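Long-range contact in FAD synthase (PDB 3GLV), which probably transfers the AMP portion of ATP to flavin mononucleotide, making the coenzyme FAD and releasing diphosphate: residues 86-99 and 110-122. Sequence-based numbering, arbitrary orientation.
Sequences PDIITLGYDQKFDE and GITVKIVRISKYD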
loop_
_atom_site.group_PDB
_atom_site.type_symbol
_atom_site.label_atom_id
_atom_site.label_comp_id
_atom_site.label_asym_id
_atom_site.label_seq_id
_atom_site.Cartn_x
_atom_site.Cartn_y
_atom_site.Cartn_z
ATOM N N PRO A 86 -20.797 2.466 11.262
ATOM C CA PRO A 86 -19.654 3.257 11.697
ATOM C C PRO A 86 -20.073 4.316 12.713
ATOM O O PRO A 86 -21.227 4.696 12.716
ATOM C CB PRO A 86 -19.242 3.952 10.394
ATOM C CG PRO A 86 -20.512 4.243 9.727
ATOM C CD PRO A 86 -21.348 2.983 9.987
ATOM N N ASP A 87 -19.148 4.764 13.571
ATOM C CA ASP A 87 -19.383 5.988 14.389
ATOM C C ASP A 87 -19.118 7.253 13.573
ATOM O O ASP A 87 -19.697 8.344 13.825
ATOM C CB ASP A 87 -18.491 5.965 15.633
ATOM C CG ASP A 87 -18.734 4.744 16.483
ATOM O OD1 ASP A 87 -19.896 4.539 16.890
ATOM O OD2 ASP A 87 -17.814 3.969 16.707
ATOM N N ILE A 88 -18.178 7.141 12.634
ATOM C CA ILE A 88 -17.733 8.272 11.805
ATOM C C ILE A 88 -17.580 7.877 10.388
ATOM O O ILE A 88 -17.080 6.777 10.068
ATOM C CB ILE A 88 -16.350 8.827 12.293
ATOM C CG1 ILE A 88 -16.446 9.364 13.722
ATOM C CG2 ILE A 88 -15.818 9.879 11.369
ATOM C CD1 ILE A 88 -15.078 9.923 14.286
ATOM N N ILE A 89 -18.090 8.734 9.520
ATOM C CA ILE A 89 -17.902 8.602 8.099
ATOM C C ILE A 89 -17.024 9.747 7.641
ATOM O O ILE A 89 -17.226 10.962 7.967
ATOM C CB ILE A 89 -19.199 8.544 7.289
ATOM C CG1 ILE A 89 -20.005 7.370 7.705
ATOM C CG2 ILE A 89 -18.846 8.403 5.747
ATOM C CD1 ILE A 89 -21.482 7.278 7.074
ATOM N N THR A 90 -16.007 9.344 6.914
ATOM C CA THR A 90 -14.975 10.250 6.434
ATOM C C THR A 90 -15.157 10.610 4.940
ATOM O O THR A 90 -15.356 9.726 4.115
ATOM C CB THR A 90 -13.693 9.501 6.800
ATOM O OG1 THR A 90 -13.213 9.956 8.107
ATOM C CG2 THR A 90 -12.874 9.534 5.930
ATOM N N LEU A 91 -15.163 11.912 4.637
ATOM C CA LEU A 91 -15.134 12.417 3.237
ATOM C C LEU A 91 -13.839 13.238 2.918
ATOM O O LEU A 91 -13.211 13.779 3.807
ATOM C CB LEU A 91 -16.352 13.281 2.932
ATOM C CG LEU A 91 -17.766 12.692 3.070
ATOM C CD1 LEU A 91 -18.770 13.760 2.930
ATOM C CD2 LEU A 91 -18.018 11.550 2.085
ATOM N N GLY A 92 -13.476 13.316 1.651
ATOM C CA GLY A 92 -12.387 14.186 1.163
ATOM C C GLY A 92 -12.686 15.661 1.420
ATOM O O GLY A 92 -13.850 16.042 1.545
ATOM N N TYR A 93 -11.656 16.495 1.486
ATOM C CA TYR A 93 -11.781 17.962 1.774
ATOM C C TYR A 93 -12.759 18.746 0.826
ATOM O O TYR A 93 -13.481 19.732 1.218
ATOM C CB TYR A 93 -10.379 18.627 1.669
ATOM C CG TYR A 93 -10.442 20.119 1.889
ATOM C CD1 TYR A 93 -10.698 20.632 3.171
ATOM C CD2 TYR A 93 -10.295 21.014 0.835
ATOM C CE1 TYR A 93 -10.784 22.010 3.413
ATOM C CE2 TYR A 93 -10.382 22.411 1.059
ATOM C CZ TYR A 93 -10.630 22.898 2.353
ATOM O OH TYR A 93 -10.722 24.258 2.613
ATOM N N ASP A 94 -12.724 18.315 -0.431
ATOM C CA ASP A 94 -13.462 18.918 -1.530
ATOM C C ASP A 94 -14.990 18.622 -1.474
ATOM O O ASP A 94 -15.778 19.279 -2.183
ATOM C CB ASP A 94 -12.842 18.397 -2.851
ATOM C CG ASP A 94 -12.621 16.827 -2.847
ATOM O OD1 ASP A 94 -11.955 16.243 -1.919
ATOM O OD2 ASP A 94 -13.123 16.175 -3.806
ATOM N N GLN A 95 -15.422 17.687 -0.604
ATOM C CA GLN A 95 -16.762 17.093 -0.729
ATOM C C GLN A 95 -17.854 17.676 0.181
ATOM O O GLN A 95 -18.579 16.943 0.832
ATOM C CB GLN A 95 -16.671 15.590 -0.523
ATOM C CG GLN A 95 -15.723 14.849 -1.440
ATOM C CD GLN A 95 -15.953 13.351 -1.302
ATOM O OE1 GLN A 95 -15.118 12.608 -0.762
ATOM N NE2 GLN A 95 -17.138 12.907 -1.712
ATOM N N LYS A 96 -18.002 18.987 0.214
ATOM C CA LYS A 96 -18.997 19.610 1.103
ATOM C C LYS A 96 -20.423 19.329 0.647
ATOM O O LYS A 96 -21.359 19.331 1.464
ATOM C CB LYS A 96 -18.786 21.125 1.184
ATOM C CG LYS A 96 -17.554 21.526 1.965
ATOM C CD LYS A 96 -16.889 22.759 1.374
ATOM C CE LYS A 96 -15.874 22.380 0.264
ATOM N NZ LYS A 96 -14.426 22.214 0.755
ATOM N N PHE A 97 -20.579 19.082 -0.653
ATOM C CA PHE A 97 -21.889 18.808 -1.201
ATOM C C PHE A 97 -22.306 17.421 -0.761
ATOM O O PHE A 97 -23.387 17.268 -0.216
ATOM C CB PHE A 97 -21.904 18.934 -2.738
ATOM C CG PHE A 97 -23.209 18.514 -3.362
ATOM C CD1 PHE A 97 -24.290 19.391 -3.399
ATOM C CD2 PHE A 97 -23.369 17.221 -3.877
ATOM C CE1 PHE A 97 -25.512 18.999 -3.969
ATOM C CE2 PHE A 97 -24.583 16.826 -4.456
ATOM C CZ PHE A 97 -25.651 17.706 -4.494
ATOM N N ASP A 98 -21.451 16.421 -0.989
ATOM C CA ASP A 98 -21.749 15.079 -0.522
ATOM C C ASP A 98 -21.967 15.074 1.008
ATOM O O ASP A 98 -22.806 14.337 1.509
ATOM C CB ASP A 98 -20.629 14.105 -0.882
ATOM C CG ASP A 98 -20.457 13.956 -2.359
ATOM O OD1 ASP A 98 -21.447 14.138 -3.082
ATOM O OD2 ASP A 98 -19.336 13.674 -2.815
ATOM N N GLU A 99 -21.236 15.939 1.717
ATOM C CA GLU A 99 -21.357 16.034 3.168
ATOM C C GLU A 99 -22.766 16.443 3.589
ATOM O O GLU A 99 -23.366 15.784 4.433
ATOM C CB GLU A 99 -20.296 16.970 3.768
ATOM C CG GLU A 99 -20.500 17.363 5.230
ATOM C CD GLU A 99 -19.324 18.189 5.744
ATOM O OE1 GLU A 99 -18.854 19.106 5.062
ATOM O OE2 GLU A 99 -18.818 17.907 6.833
ATOM N N GLY A 110 -32.423 9.643 11.828
ATOM C CA GLY A 110 -32.143 9.833 13.266
ATOM C C GLY A 110 -31.088 8.860 13.816
ATOM O O GLY A 110 -31.127 8.494 14.990
ATOM N N ILE A 111 -30.194 8.391 12.964
ATOM C CA ILE A 111 -29.121 7.506 13.394
ATOM C C ILE A 111 -28.019 8.377 13.953
ATOM O O ILE A 111 -27.990 9.570 13.682
ATOM C CB ILE A 111 -28.581 6.604 12.275
ATOM C CG1 ILE A 111 -28.143 7.393 11.023
ATOM C CG2 ILE A 111 -29.619 5.503 11.939
ATOM C CD1 ILE A 111 -27.439 6.523 9.958
ATOM N N THR A 112 -27.149 7.789 14.768
ATOM C CA THR A 112 -26.001 8.512 15.331
ATOM C C THR A 112 -24.760 8.189 14.545
ATOM O O THR A 112 -24.219 7.095 14.639
ATOM C CB THR A 112 -25.846 8.144 16.818
ATOM O OG1 THR A 112 -27.072 8.496 17.479
ATOM C CG2 THR A 112 -24.635 8.869 17.503
ATOM N N VAL A 113 -24.343 9.108 13.701
ATOM C CA VAL A 113 -23.176 8.891 12.815
ATOM C C VAL A 113 -22.645 10.280 12.537
ATOM O O VAL A 113 -23.427 11.167 12.204
ATOM C CB VAL A 113 -23.562 8.266 11.464
ATOM C CG1 VAL A 113 -22.325 8.218 10.582
ATOM C CG2 VAL A 113 -24.199 6.831 11.652
ATOM N N LYS A 114 -21.344 10.485 12.716
ATOM C CA LYS A 114 -20.735 11.808 12.545
ATOM C C LYS A 114 -20.023 11.814 11.191
ATOM O O LYS A 114 -19.333 10.842 10.809
ATOM C CB LYS A 114 -19.734 12.045 13.680
ATOM C CG LYS A 114 -19.090 13.440 13.703
ATOM C CD LYS A 114 -17.941 13.529 14.726
ATOM C CE LYS A 114 -17.461 14.961 14.930
ATOM N NZ LYS A 114 -16.414 14.965 15.949
ATOM N N ILE A 115 -20.178 12.890 10.448
ATOM C CA ILE A 115 -19.487 13.037 9.179
ATOM C C ILE A 115 -18.293 13.960 9.400
ATOM O O ILE A 115 -18.465 15.072 9.947
ATOM C CB ILE A 115 -20.379 13.664 8.086
ATOM C CG1 ILE A 115 -21.670 12.862 7.850
ATOM C CG2 ILE A 115 -19.663 13.695 6.747
ATOM C CD1 ILE A 115 -22.663 13.713 6.968
ATOM N N VAL A 116 -17.114 13.560 8.928
ATOM C CA VAL A 116 -15.911 14.401 9.046
ATOM C C VAL A 116 -15.205 14.570 7.709
ATOM O O VAL A 116 -14.888 13.587 7.032
ATOM C CB VAL A 116 -14.970 13.821 10.104
ATOM C CG1 VAL A 116 -13.565 14.501 10.126
ATOM C CG2 VAL A 116 -15.620 13.948 11.479
ATOM N N ARG A 117 -14.977 15.817 7.285
ATOM C CA ARG A 117 -14.137 16.030 6.108
ATOM C C ARG A 117 -12.647 15.971 6.508
ATOM O O ARG A 117 -12.236 16.597 7.491
ATOM C CB ARG A 117 -14.468 17.353 5.421
ATOM C CG ARG A 117 -15.738 17.297 4.581
ATOM C CD ARG A 117 -16.099 18.630 3.836
ATOM N NE ARG A 117 -16.121 19.777 4.733
ATOM C CZ ARG A 117 -15.153 20.683 4.877
ATOM N NH1 ARG A 117 -14.039 20.663 4.151
ATOM N NH2 ARG A 117 -15.310 21.651 5.771
ATOM N N ILE A 118 -11.852 15.205 5.748
ATOM C CA ILE A 118 -10.412 15.151 5.932
ATOM C C ILE A 118 -9.699 16.352 5.340
ATOM O O ILE A 118 -10.152 16.895 4.356
ATOM C CB ILE A 118 -9.841 13.895 5.316
ATOM C CG1 ILE A 118 -10.521 12.688 5.979
ATOM C CG2 ILE A 118 -8.261 13.884 5.390
ATOM C CD1 ILE A 118 -10.380 12.613 7.537
ATOM N N SER A 119 -8.592 16.762 5.941
ATOM C CA SER A 119 -7.818 17.942 5.470
ATOM C C SER A 119 -7.322 17.759 4.044
ATOM O O SER A 119 -7.124 16.628 3.588
ATOM C CB SER A 119 -6.593 18.193 6.340
ATOM O OG SER A 119 -5.710 17.084 6.303
ATOM N N LYS A 120 -7.125 18.871 3.351
ATOM C CA LYS A 120 -6.648 18.828 1.956
ATOM C C LYS A 120 -5.241 18.227 1.917
ATOM O O LYS A 120 -4.421 18.573 2.747
ATOM C CB LYS A 120 -6.682 20.248 1.364
ATOM C CG LYS A 120 -6.261 20.317 -0.108
ATOM C CD LYS A 120 -6.693 21.622 -0.804
ATOM C CE LYS A 120 -5.900 22.841 -0.361
ATOM N NZ LYS A 120 -6.174 24.038 -1.253
ATOM N N TYR A 121 -4.975 17.266 1.045
ATOM C CA TYR A 121 -3.617 16.727 0.935
ATOM C C TYR A 121 -2.685 17.750 0.205
ATOM O O TYR A 121 -3.136 18.469 -0.648
ATOM C CB TYR A 121 -3.602 15.368 0.202
ATOM C CG TYR A 121 -2.199 14.870 -0.016
ATOM C CD1 TYR A 121 -1.328 14.773 1.046
ATOM C CD2 TYR A 121 -1.716 14.559 -1.284
ATOM C CE1 TYR A 121 -0.011 14.350 0.877
ATOM C CE2 TYR A 121 -0.375 14.130 -1.479
ATOM C CZ TYR A 121 0.471 14.033 -0.389
ATOM O OH TYR A 121 1.814 13.643 -0.499
ATOM N N ASP A 122 -1.416 17.834 0.555
ATOM C CA ASP A 122 -0.438 18.642 -0.255
ATOM C C ASP A 122 0.202 17.860 -1.398
ATOM O O ASP A 122 1.111 17.062 -1.149
ATOM C CB ASP A 122 0.690 19.153 0.622
ATOM C CG ASP A 122 0.202 20.108 1.664
ATOM O OD1 ASP A 122 -0.777 19.727 2.329
ATOM O OD2 ASP A 122 0.772 21.231 1.803
HETATM O O HOH W 1 -19.835 17.105 8.982
#
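Strands 88-91 and 114-117 pair in parallel, Ile89 beside Ile115 and Leu91 beside Arg117, as the two strands of a beta-alpha-beta crossover whose helix, 96-109, packs on the face bearing these four side chains. The unit closes one edge of the Rossmann-like sheet of the cytidylyltransferase family. Five backbone bonds alternate across the pair, from Lys114 N to Asp87 O (2.9 Å) through to Ile118 N to Leu91 O (2.8 Å). Under the helix, Ile89 CD1 meets Val113 CG1 at 3.7 Å, and Leu91 CD1 touches Ile115 CG2; on the other face the CG2 methyls of Ile88 and Val116 touch at 4.1 Å.

At the end of the edge strand, Arg117 reaches over to the turn after strand 88-91 and the first turn of helix 96-109. A bend at chi3 (-52°) turns the guanidinium so that two acceptors lie near its edge. NE makes a salt bridge to Glu99 OE1 at 2.8 Å, its hydrogen bond weak because bent to 130°; NH1 reaches a lone pair of Tyr93 O (3.1 Å), somewhat out of the guanidinium plane. A methionine in place of Arg117 would probably leave Glu99 without its charge partner and the turn less firmly held. Lys120 CB makes a CH-pi contact over the Tyr93 ring face. Inferred ATP-binding residues Asp94 and Tyr121 lie on the adjoining loops. Lys96 NZ shares Tyr93 O with Arg117, and the Glu99 carboxylate probably offsets their neighbouring positive charges.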